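Local coordinates for sugar ABC transporter substrate-binding protein (Treponema pallidum subsp. pallidum, PDB 5U2P) that probably binds a still unidentified ligand, perhaps a sugar, in the periplasm as the substrate-binding component of an ABC transporter, at residues 116-120 / 367-372; 131-136 / 341-347. One frame throughout, in Å; residues are numbered along the deposited sequence.

Contact 1: 116-120 / 367-372; sequences DLLIP and IEKGKV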
loop_
_atom_site.group_PDB
_atom_site.type_symbol
_atom_site.label_atom_id
_atom_site.label_comp_id
_atom_site.label_asym_id
_atom_site.label_seq_id
_atom_site.Cartn_x
_atom_site.Cartn_y
_atom_site.Cartn_z
ATOM N N ASP A 116 5.176 -13.204 13.538
ATOM C CA ASP A 116 5.648 -11.906 14.011
ATOM C C ASP A 116 5.454 -10.811 12.951
ATOM O O ASP A 116 5.576 -9.622 13.240
ATOM C CB ASP A 116 7.119 -11.986 14.400
ATOM C CG ASP A 116 7.362 -12.844 15.628
ATOM O OD1 ASP A 116 6.479 -12.896 16.514
ATOM O OD2 ASP A 116 8.454 -13.451 15.705
ATOM N N LEU A 117 5.142 -11.204 11.723
ATOM C CA LEU A 117 4.866 -10.223 10.679
ATOM C C LEU A 117 3.564 -9.468 10.928
ATOM O O LEU A 117 2.569 -10.059 11.344
ATOM C CB LEU A 117 4.780 -10.904 9.319
ATOM C CG LEU A 117 6.073 -11.531 8.798
ATOM C CD1 LEU A 117 5.760 -12.366 7.578
ATOM C CD2 LEU A 117 7.092 -10.460 8.486
ATOM N N LEU A 118 3.557 -8.172 10.619
ATOM C CA LEU A 118 2.350 -7.380 10.764
ATOM C C LEU A 118 1.351 -7.705 9.658
ATOM O O LEU A 118 0.166 -7.931 9.926
ATOM C CB LEU A 118 2.691 -5.891 10.762
ATOM C CG LEU A 118 3.559 -5.443 11.947
ATOM C CD1 LEU A 118 4.044 -4.010 11.799
ATOM C CD2 LEU A 118 2.828 -5.611 13.266
ATOM N N ILE A 119 1.831 -7.693 8.419
ATOM C CA ILE A 119 1.005 -7.949 7.236
ATOM C C ILE A 119 1.747 -8.952 6.345
ATOM O O ILE A 119 2.499 -8.550 5.447
ATOM C CB ILE A 119 0.714 -6.662 6.423
ATOM C CG1 ILE A 119 0.300 -5.499 7.324
ATOM C CG2 ILE A 119 -0.356 -6.957 5.366
ATOM C CD1 ILE A 119 0.281 -4.151 6.604
ATOM N N PRO A 120 1.597 -10.253 6.629
ATOM C CA PRO A 120 2.415 -11.208 5.869
ATOM C C PRO A 120 2.183 -11.075 4.363
ATOM O O PRO A 120 1.032 -11.053 3.922
ATOM C CB PRO A 120 1.948 -12.575 6.389
ATOM C CG PRO A 120 1.309 -12.309 7.696
ATOM C CD PRO A 120 0.757 -10.914 7.642
ATOM N N ILE A 367 -3.372 -2.309 11.513
ATOM C CA ILE A 367 -2.083 -2.687 10.932
ATOM C C ILE A 367 -1.442 -3.806 11.761
ATOM O O ILE A 367 -0.980 -4.804 11.210
ATOM C CB ILE A 367 -1.130 -1.470 10.802
ATOM C CG1 ILE A 367 -1.756 -0.404 9.887
ATOM C CG2 ILE A 367 0.222 -1.926 10.247
ATOM C CD1 ILE A 367 -1.065 0.979 9.925
ATOM N N GLU A 368 -1.458 -3.676 13.081
ATOM C CA GLU A 368 -0.831 -4.685 13.936
ATOM C C GLU A 368 -1.512 -6.050 13.828
ATOM O O GLU A 368 -0.900 -7.082 14.111
ATOM C CB GLU A 368 -0.827 -4.223 15.393
ATOM C CG GLU A 368 0.561 -4.031 15.948
ATOM C CD GLU A 368 0.561 -3.522 17.379
ATOM O OE1 GLU A 368 -0.533 -3.300 17.945
ATOM O OE2 GLU A 368 1.665 -3.345 17.935
ATOM N N LYS A 369 -2.769 -6.043 13.396
ATOM C CA LYS A 369 -3.567 -7.254 13.275
ATOM C C LYS A 369 -3.593 -7.777 11.853
ATOM O O LYS A 369 -4.284 -8.751 11.552
ATOM C CB LYS A 369 -4.999 -6.994 13.744
ATOM C CG LYS A 369 -5.088 -6.357 15.127
ATOM C CD LYS A 369 -6.517 -6.301 15.639
ATOM C CE LYS A 369 -6.586 -5.703 17.031
ATOM N NZ LYS A 369 -7.966 -5.766 17.584
ATOM N N GLY A 370 -2.854 -7.120 10.967
ATOM C CA GLY A 370 -2.773 -7.561 9.588
ATOM C C GLY A 370 -4.010 -7.296 8.749
ATOM O O GLY A 370 -4.148 -7.866 7.656
ATOM N N LYS A 371 -4.872 -6.398 9.237
ATOM C CA LYS A 371 -6.116 -6.048 8.561
ATOM C C LYS A 371 -5.866 -4.992 7.491
ATOM O O LYS A 371 -6.387 -3.880 7.575
ATOM C CB LYS A 371 -7.151 -5.545 9.574
ATOM C CG LYS A 371 -7.684 -6.618 10.529
ATOM C CD LYS A 371 -8.551 -5.974 11.615
ATOM C CE LYS A 371 -9.321 -7.000 12.421
ATOM N NZ LYS A 371 -8.412 -7.958 13.078
ATOM N N VAL A 372 -5.080 -5.360 6.486
ATOM C CA VAL A 372 -4.722 -4.464 5.378
ATOM C C VAL A 372 -4.607 -5.294 4.100
ATOM O O VAL A 372 -3.975 -6.351 4.116
ATOM C CB VAL A 372 -3.365 -3.732 5.614
ATOM C CG1 VAL A 372 -3.109 -2.703 4.513
ATOM C CG2 VAL A 372 -3.291 -3.105 7.013
HETATM O O HOH W 1 -0.657 -9.270 12.199
#
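Ile-119 reaches across to Val-372 with the far end of its longer branch: CD1 lies 3.7 Å from Val-372 CG2, and the two side chains cross at about a right angle. Two torsions put it there. CG1 stands anti to the carbonyl carbon (chi1 -46°), and the chain then runs on extended; Ile-119 CD1 also comes 4.3 Å from Ile-367 CG2. Beta-branched residues suit this place because each offers a broad methyl surface close to its backbone, and Ile-139 of strand 138-145 packs against both Ile-367 and Val-372. Leu-118, whose side chain leaves the loop in much the same direction, makes a second patch. Leu-118 CD2 rests 3.8 Å from Glu-368 CA and meets the aliphatic CG of that glutamate obliquely, while Phe-363 touches both side chains. Glu-368 holds CG against this methyl at an unstaggered chi1 of -117°, then extends, carrying its carboxylate to a long, weak ion pair with Lys-364. Beside these apolar patches the backbones come together at Gly-370, whose CA is 3.0 Å from Leu-118 O. With no CB, Gly-370 lets the carbonyl come this close, and the positive phi (74°) also favours glycine. Water 1 is placed to donate to Leu-118 O and to Glu-368 O, though it has more acceptors in reach than protons; Arg-348 also binds Glu-368 O. Gly-370 N returns to Ile-367 O (3.0 Å), closing a type I turn. Helix 360-367 thus ends in a Schellman motif whose glycine makes room for the neighbouring loop, just before strand 372-374.

Contact 2: 131-136 / 341-347; sequences LPLNCA and HKGLPAF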
loop_
_atom_site.group_PDB
_atom_site.type_symbol
_atom_site.label_atom_id
_atom_site.label_comp_id
_atom_site.label_asym_id
_atom_site.label_seq_id
_atom_site.Cartn_x
_atom_site.Cartn_y
_atom_site.Cartn_z
ATOM N N LEU A 131 11.146 -12.635 3.181
ATOM C CA LEU A 131 11.159 -11.789 4.367
ATOM C C LEU A 131 11.061 -10.317 3.944
ATOM O O LEU A 131 11.964 -9.803 3.289
ATOM C CB LEU A 131 12.418 -12.025 5.170
ATOM C CG LEU A 131 12.557 -11.203 6.474
ATOM C CD1 LEU A 131 13.278 -12.034 7.516
ATOM C CD2 LEU A 131 13.289 -9.908 6.217
ATOM N N PRO A 132 9.969 -9.638 4.316
ATOM C CA PRO A 132 9.762 -8.254 3.891
ATOM C C PRO A 132 10.534 -7.262 4.726
ATOM O O PRO A 132 10.747 -7.518 5.906
ATOM C CB PRO A 132 8.267 -8.053 4.093
ATOM C CG PRO A 132 7.944 -8.941 5.206
ATOM C CD PRO A 132 8.830 -10.126 5.113
ATOM N N LEU A 133 10.943 -6.157 4.107
ATOM C CA LEU A 133 11.655 -5.088 4.807
ATOM C C LEU A 133 10.732 -4.028 5.411
ATOM O O LEU A 133 11.175 -3.207 6.226
ATOM C CB LEU A 133 12.633 -4.425 3.846
ATOM C CG LEU A 133 13.617 -5.383 3.183
ATOM C CD1 LEU A 133 14.582 -4.607 2.297
ATOM C CD2 LEU A 133 14.363 -6.230 4.210
ATOM N N ASN A 134 9.461 -4.048 5.008
ATOM C CA ASN A 134 8.406 -3.164 5.521
ATOM C C ASN A 134 7.073 -3.904 5.450
ATOM O O ASN A 134 6.929 -4.790 4.602
ATOM C CB ASN A 134 8.295 -1.868 4.695
ATOM C CG ASN A 134 9.580 -1.046 4.692
ATOM O OD1 ASN A 134 10.413 -1.161 3.797
ATOM N ND2 ASN A 134 9.718 -0.175 5.691
ATOM N N CYS A 135 6.077 -3.533 6.261
ATOM C CA CYS A 135 4.777 -4.178 6.143
ATOM C C CYS A 135 3.974 -3.605 4.976
ATOM O O CYS A 135 3.160 -4.306 4.358
ATOM C CB CYS A 135 3.968 -4.070 7.445
ATOM S SG CYS A 135 3.420 -2.368 7.935
ATOM N N ALA A 136 4.246 -2.347 4.643
ATOM C CA ALA A 136 3.485 -1.622 3.638
ATOM C C ALA A 136 4.245 -0.386 3.240
ATOM O O ALA A 136 5.022 0.146 4.038
ATOM C CB ALA A 136 2.106 -1.259 4.166
ATOM N N HIS A 341 16.649 2.157 8.509
ATOM C CA HIS A 341 15.682 1.921 7.452
ATOM C C HIS A 341 14.411 2.713 7.706
ATOM O O HIS A 341 13.881 2.704 8.817
ATOM C CB HIS A 341 15.379 0.423 7.351
ATOM C CG HIS A 341 14.584 0.048 6.140
ATOM N ND1 HIS A 341 15.088 0.138 4.862
ATOM C CD2 HIS A 341 13.317 -0.414 6.015
ATOM C CE1 HIS A 341 14.165 -0.245 3.997
ATOM N NE2 HIS A 341 13.082 -0.590 4.672
ATOM N N LYS A 342 13.934 3.399 6.669
ATOM C CA LYS A 342 12.738 4.218 6.738
ATOM C C LYS A 342 11.490 3.400 6.439
ATOM O O LYS A 342 11.551 2.342 5.782
ATOM C CB LYS A 342 12.840 5.381 5.748
ATOM C CG LYS A 342 14.118 6.195 5.886
ATOM C CD LYS A 342 14.181 7.297 4.831
ATOM C CE LYS A 342 15.407 8.196 5.014
ATOM N NZ LYS A 342 15.510 9.243 3.949
ATOM N N GLY A 343 10.360 3.896 6.921
ATOM C CA GLY A 343 9.077 3.316 6.578
ATOM C C GLY A 343 8.493 2.540 7.734
ATOM O O GLY A 343 9.050 2.512 8.837
ATOM N N LEU A 344 7.340 1.935 7.479
ATOM C CA LEU A 344 6.630 1.181 8.488
ATOM C C LEU A 344 7.358 -0.140 8.760
ATOM O O LEU A 344 7.913 -0.749 7.842
ATOM C CB LEU A 344 5.178 0.942 8.041
ATOM C CG LEU A 344 4.316 2.216 7.966
ATOM C CD1 LEU A 344 2.991 1.909 7.275
ATOM C CD2 LEU A 344 4.072 2.798 9.344
ATOM N N PRO A 345 7.367 -0.586 10.026
ATOM C CA PRO A 345 8.063 -1.832 10.351
ATOM C C PRO A 345 7.424 -3.044 9.677
ATOM O O PRO A 345 6.247 -3.017 9.294
ATOM C CB PRO A 345 7.935 -1.921 11.879
ATOM C CG PRO A 345 6.683 -1.179 12.189
ATOM C CD PRO A 345 6.658 -0.037 11.201
ATOM N N ALA A 346 8.199 -4.111 9.551
ATOM C CA ALA A 346 7.695 -5.364 8.975
ATOM C C ALA A 346 7.205 -6.304 10.069
ATOM O O ALA A 346 6.290 -7.110 9.861
ATOM C CB ALA A 346 8.779 -6.039 8.163
ATOM N N PHE A 347 7.833 -6.185 11.235
ATOM C CA PHE A 347 7.569 -7.057 12.369
ATOM C C PHE A 347 7.000 -6.328 13.592
ATOM O O PHE A 347 7.229 -5.134 13.812
ATOM C CB PHE A 347 8.857 -7.796 12.774
ATOM C CG PHE A 347 9.317 -8.821 11.765
ATOM C CD1 PHE A 347 8.936 -10.149 11.880
ATOM C CD2 PHE A 347 10.129 -8.450 10.704
ATOM C CE1 PHE A 347 9.354 -11.084 10.954
ATOM C CE2 PHE A 347 10.550 -9.377 9.777
ATOM C CZ PHE A 347 10.161 -10.703 9.900
HETATM O O HOH W 2 11.108 2.042 2.717
HETATM O O HOH W 3 6.979 1.904 4.784
#
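Asn-134 projects its amide into a hollow formed by His-341, Lys-342 and Leu-344, and both ends of the amide are gripped. His-341 NE2 donates to Asn-134 OD1 over 2.9 Å in a nearly straight bond (164°). The oxygen lies at the ring edge, close to the ring plane, although amide and imidazole are turned 32° apart. On the other end, Asn-134 ND2 gives one bond to Leu-344 O (2.9 Å) and another to Lys-342 O (3.1 Å), so three bonds fix the amide's rotation. Asparagine suits the hollow because a short side chain presents an acceptor and a two-proton donor together. Gly-343, lacking a CB, leaves room for Asn-134 ND2, and its backbone angles also suit glycine. The histidine ring is itself held by Phe-337, stacked on it, and Phe-338, edge-to-face.

Ala-346 supplies the bump in the other direction: Ala-346 CB fits against the backbone of 132-134, 3.3 Å from Pro-132 O and 4.2 Å from Pro-132 CG, a spot where a small residue fits closely. Next to it, Leu-131 CD1 meets Phe-347 CZ at 4.1 Å, the two side chains crossing almost perpendicularly, and Ala-329 of helix 318-329 touches both. Further along, Cys-135 turns SG between its backbone N and carbonyl carbon (chi1 67°), laying the sulfur 3.7 Å from Leu-344 CB. Water 3 joins Ala-136 O to Leu-344 N. The whole is a loop packed along the chain that leaves edge strand 131-132 of one sheet for strand 138-145 of the other, a passage between sheets consistent with the interlobe crossovers of periplasmic binding proteins.

Contact 1 and contact 2 have centres 11 Å apart and touch directly. Along the chain, contact 2 is nested within the loop closed by contact 1. A probable backbone hydrogen bond joins them, from Leu-118 N to Ala-346 O at 3.0 Å, and Leu-117 CD2 packs 3.4 Å from Phe-347 CZ. Leu-118 serves both contacts: Leu-118 CD1 also lies 3.5 Å from Pro-345 O. Together the four segments form one continuous cluster between the two sheets, the centre of each contact about 12 Å from the centre of the chain. This location is consistent with the hinge region of a two-lobed binding protein.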